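Local coordinates for cellulase (PDB 5E09), which probably hydrolyses internal beta-1,4 linkages of cellulose, joining a glycoside hydrolase family 5 catalytic barrel to carbohydrate-binding modules, at residues Lys123-Trp128 with Tyr175-Glu180. Sequence-based numbering, arbitrary orientation.
Sequences KYTALW and YHIVRE
I177 reaches across from helix 161-181 and sets its two terminal methyls on the backbone of helix 117-134, one beside T125 and the other beside W128. The tight part lies at W128: CG2 of I177 rests 3.5 Å from W128 O and 4.1 Å from W128 CB. With CG1 beside the backbone N (chi1 -71°), CG2 stands anti to that N, and the extended CG1-CD1 arm (chi2 161°) carries CD1 on to T125. There CD1 meets both CA and CG2 of T125, each at 3.8 Å. A beta-branched isoleucine suits this place because its two arms touch residues almost one helical turn apart. T125 offers its methyl to the contact, while OG1 is hydrogen-bonded to M121 O one turn back, an economical way for a threonine to settle its hydroxyl within a helix.

The indole of W128 leads away from I177 into the buried layer between helices and barrel, where NE1 bonds to S146 O and the ring meets F174 edge-to-face. The indole turns its edge to Y124: W128 CD1 stands 3.6 Å above one face of the Y124 ring, toward the rim, while Y124 CE1 lies at the indole edge, in its plane. Y124 OH reaches L170 O on the other helix. Toward solvent the interface is looser: T125 and I177 are both partly exposed, and beyond them H176 and E180 are exposed and make no contact with 123-128. An alanine at I177 would probably leave T125 CG2 and W128 CB without their apolar partner and open a gap between the helices.

Between segments 123-128 and 175-180 of these neighbouring outer helices of the TIM barrel, the contact is van der Waals alone, which implies that shape fit joins them, while the Y124 OH to L170 O bond ties the same two helices nearby.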
loop_
_atom_site.group_PDB
_atom_site.type_symbol
_atom_site.label_atom_id
_atom_site.label_comp_id
_atom_site.label_asym_id
_atom_site.label_seq_id
_atom_site.Cartn_x
_atom_site.Cartn_y
_atom_site.Cartn_z
ATOM N N LYS A 123 21.150 -23.819 -4.410
ATOM C CA LYS A 123 20.709 -23.151 -3.184
ATOM C C LYS A 123 19.196 -23.195 -3.037
ATOM O O LYS A 123 18.676 -23.445 -1.957
ATOM C CB LYS A 123 21.162 -21.690 -3.156
ATOM C CG LYS A 123 22.653 -21.483 -3.157
ATOM C CD LYS A 123 23.004 -20.010 -2.992
ATOM C CE LYS A 123 22.538 -19.476 -1.649
ATOM N NZ LYS A 123 22.992 -18.072 -1.423
ATOM N N TYR A 124 18.505 -22.914 -4.135
ATOM C CA TYR A 124 17.051 -22.925 -4.192
ATOM C C TYR A 124 16.517 -24.303 -3.797
ATOM O O TYR A 124 15.583 -24.433 -2.981
ATOM C CB TYR A 124 16.605 -22.537 -5.601
ATOM C CG TYR A 124 15.119 -22.361 -5.801
ATOM C CD1 TYR A 124 14.466 -21.219 -5.359
ATOM C CD2 TYR A 124 14.375 -23.320 -6.480
ATOM C CE1 TYR A 124 13.104 -21.048 -5.566
ATOM C CE2 TYR A 124 13.026 -23.163 -6.686
ATOM C CZ TYR A 124 12.394 -22.027 -6.229
ATOM O OH TYR A 124 11.042 -21.875 -6.445
ATOM N N THR A 125 17.147 -25.328 -4.361
ATOM C CA THR A 125 16.803 -26.711 -4.061
ATOM C C THR A 125 17.045 -27.063 -2.596
ATOM O O THR A 125 16.180 -27.662 -1.956
ATOM C CB THR A 125 17.598 -27.674 -4.937
ATOM O OG1 THR A 125 17.295 -27.407 -6.310
ATOM C CG2 THR A 125 17.238 -29.109 -4.608
ATOM N N ALA A 126 18.214 -26.693 -2.073
ATOM C CA ALA A 126 18.534 -26.934 -0.666
ATOM C C ALA A 126 17.525 -26.259 0.267
ATOM O O ALA A 126 17.075 -26.850 1.263
ATOM C CB ALA A 126 19.947 -26.451 -0.356
ATOM N N LEU A 127 17.173 -25.021 -0.066
ATOM C CA LEU A 127 16.186 -24.267 0.697
ATOM C C LEU A 127 14.845 -24.969 0.735
ATOM O O LEU A 127 14.317 -25.246 1.814
ATOM C CB LEU A 127 15.994 -22.863 0.120
ATOM C CG LEU A 127 16.885 -21.766 0.688
ATOM C CD1 LEU A 127 16.470 -20.403 0.148
ATOM C CD2 LEU A 127 16.825 -21.792 2.207
ATOM N N TRP A 128 14.279 -25.254 -0.433
ATOM C CA TRP A 128 12.944 -25.844 -0.426
ATOM C C TRP A 128 12.950 -27.299 0.046
ATOM O O TRP A 128 11.912 -27.818 0.450
ATOM C CB TRP A 128 12.277 -25.706 -1.797
ATOM C CG TRP A 128 11.637 -24.359 -1.944
ATOM C CD1 TRP A 128 11.961 -23.379 -2.842
ATOM C CD2 TRP A 128 10.587 -23.821 -1.116
ATOM N NE1 TRP A 128 11.162 -22.276 -2.640
ATOM C CE2 TRP A 128 10.326 -22.519 -1.603
ATOM C CE3 TRP A 128 9.853 -24.320 -0.042
ATOM C CZ2 TRP A 128 9.334 -21.715 -1.020
ATOM C CZ3 TRP A 128 8.874 -23.512 0.527
ATOM C CH2 TRP A 128 8.625 -22.222 0.033
ATOM N N TYR A 175 7.814 -27.153 -7.127
ATOM C CA TYR A 175 6.707 -28.100 -7.153
ATOM C C TYR A 175 7.175 -29.522 -6.873
ATOM O O TYR A 175 6.661 -30.188 -5.972
ATOM C CB TYR A 175 5.987 -28.057 -8.504
ATOM C CG TYR A 175 4.873 -29.077 -8.617
ATOM C CD1 TYR A 175 3.583 -28.763 -8.216
ATOM C CD2 TYR A 175 5.113 -30.357 -9.115
ATOM C CE1 TYR A 175 2.563 -29.688 -8.307
ATOM C CE2 TYR A 175 4.097 -31.290 -9.204
ATOM C CZ TYR A 175 2.824 -30.948 -8.801
ATOM O OH TYR A 175 1.801 -31.865 -8.888
ATOM N N HIS A 176 8.158 -29.982 -7.637
ATOM C CA HIS A 176 8.575 -31.373 -7.522
ATOM C C HIS A 176 9.281 -31.663 -6.205
ATOM O O HIS A 176 9.111 -32.741 -5.656
ATOM C CB HIS A 176 9.447 -31.766 -8.714
ATOM C CG HIS A 176 8.664 -31.965 -9.974
ATOM N ND1 HIS A 176 8.959 -31.311 -11.150
ATOM C CD2 HIS A 176 7.575 -32.729 -10.231
ATOM C CE1 HIS A 176 8.090 -31.667 -12.080
ATOM N NE2 HIS A 176 7.241 -32.526 -11.548
ATOM N N ILE A 177 10.049 -30.712 -5.681
ATOM C CA ILE A 177 10.651 -30.899 -4.360
ATOM C C ILE A 177 9.568 -31.111 -3.289
ATOM O O ILE A 177 9.596 -32.094 -2.526
ATOM C CB ILE A 177 11.532 -29.704 -3.968
ATOM C CG1 ILE A 177 12.811 -29.686 -4.811
ATOM C CG2 ILE A 177 11.878 -29.754 -2.476
ATOM C CD1 ILE A 177 13.505 -28.336 -4.835
ATOM N N VAL A 178 8.601 -30.199 -3.250
ATOM C CA VAL A 178 7.536 -30.294 -2.259
ATOM C C VAL A 178 6.699 -31.577 -2.417
ATOM O O VAL A 178 6.455 -32.286 -1.441
ATOM C CB VAL A 178 6.600 -29.073 -2.323
ATOM C CG1 VAL A 178 5.441 -29.249 -1.357
ATOM C CG2 VAL A 178 7.368 -27.797 -2.023
ATOM N N ARG A 179 6.270 -31.870 -3.643
ATOM C CA ARG A 179 5.435 -33.039 -3.907
ATOM C C ARG A 179 6.181 -34.363 -3.680
ATOM O O ARG A 179 5.576 -35.363 -3.296
ATOM C CB ARG A 179 4.883 -32.983 -5.334
ATOM C CG ARG A 179 3.871 -31.865 -5.566
ATOM C CD ARG A 179 2.507 -32.231 -4.992
ATOM N NE ARG A 179 1.508 -31.181 -5.188
ATOM C CZ ARG A 179 1.151 -30.305 -4.251
ATOM N NH1 ARG A 179 1.709 -30.353 -3.046
ATOM N NH2 ARG A 179 0.231 -29.387 -4.513
ATOM N N GLU A 180 7.489 -34.374 -3.904
ATOM C CA GLU A 180 8.276 -35.574 -3.631
ATOM C C GLU A 180 8.555 -35.735 -2.142
ATOM O O GLU A 180 8.839 -36.839 -1.680
ATOM C CB GLU A 180 9.590 -35.555 -4.415
ATOM C CG GLU A 180 9.396 -35.830 -5.900
ATOM C CD GLU A 180 10.609 -35.473 -6.735
ATOM O OE1 GLU A 180 11.653 -35.094 -6.155
ATOM O OE2 GLU A 180 10.505 -35.564 -7.979
#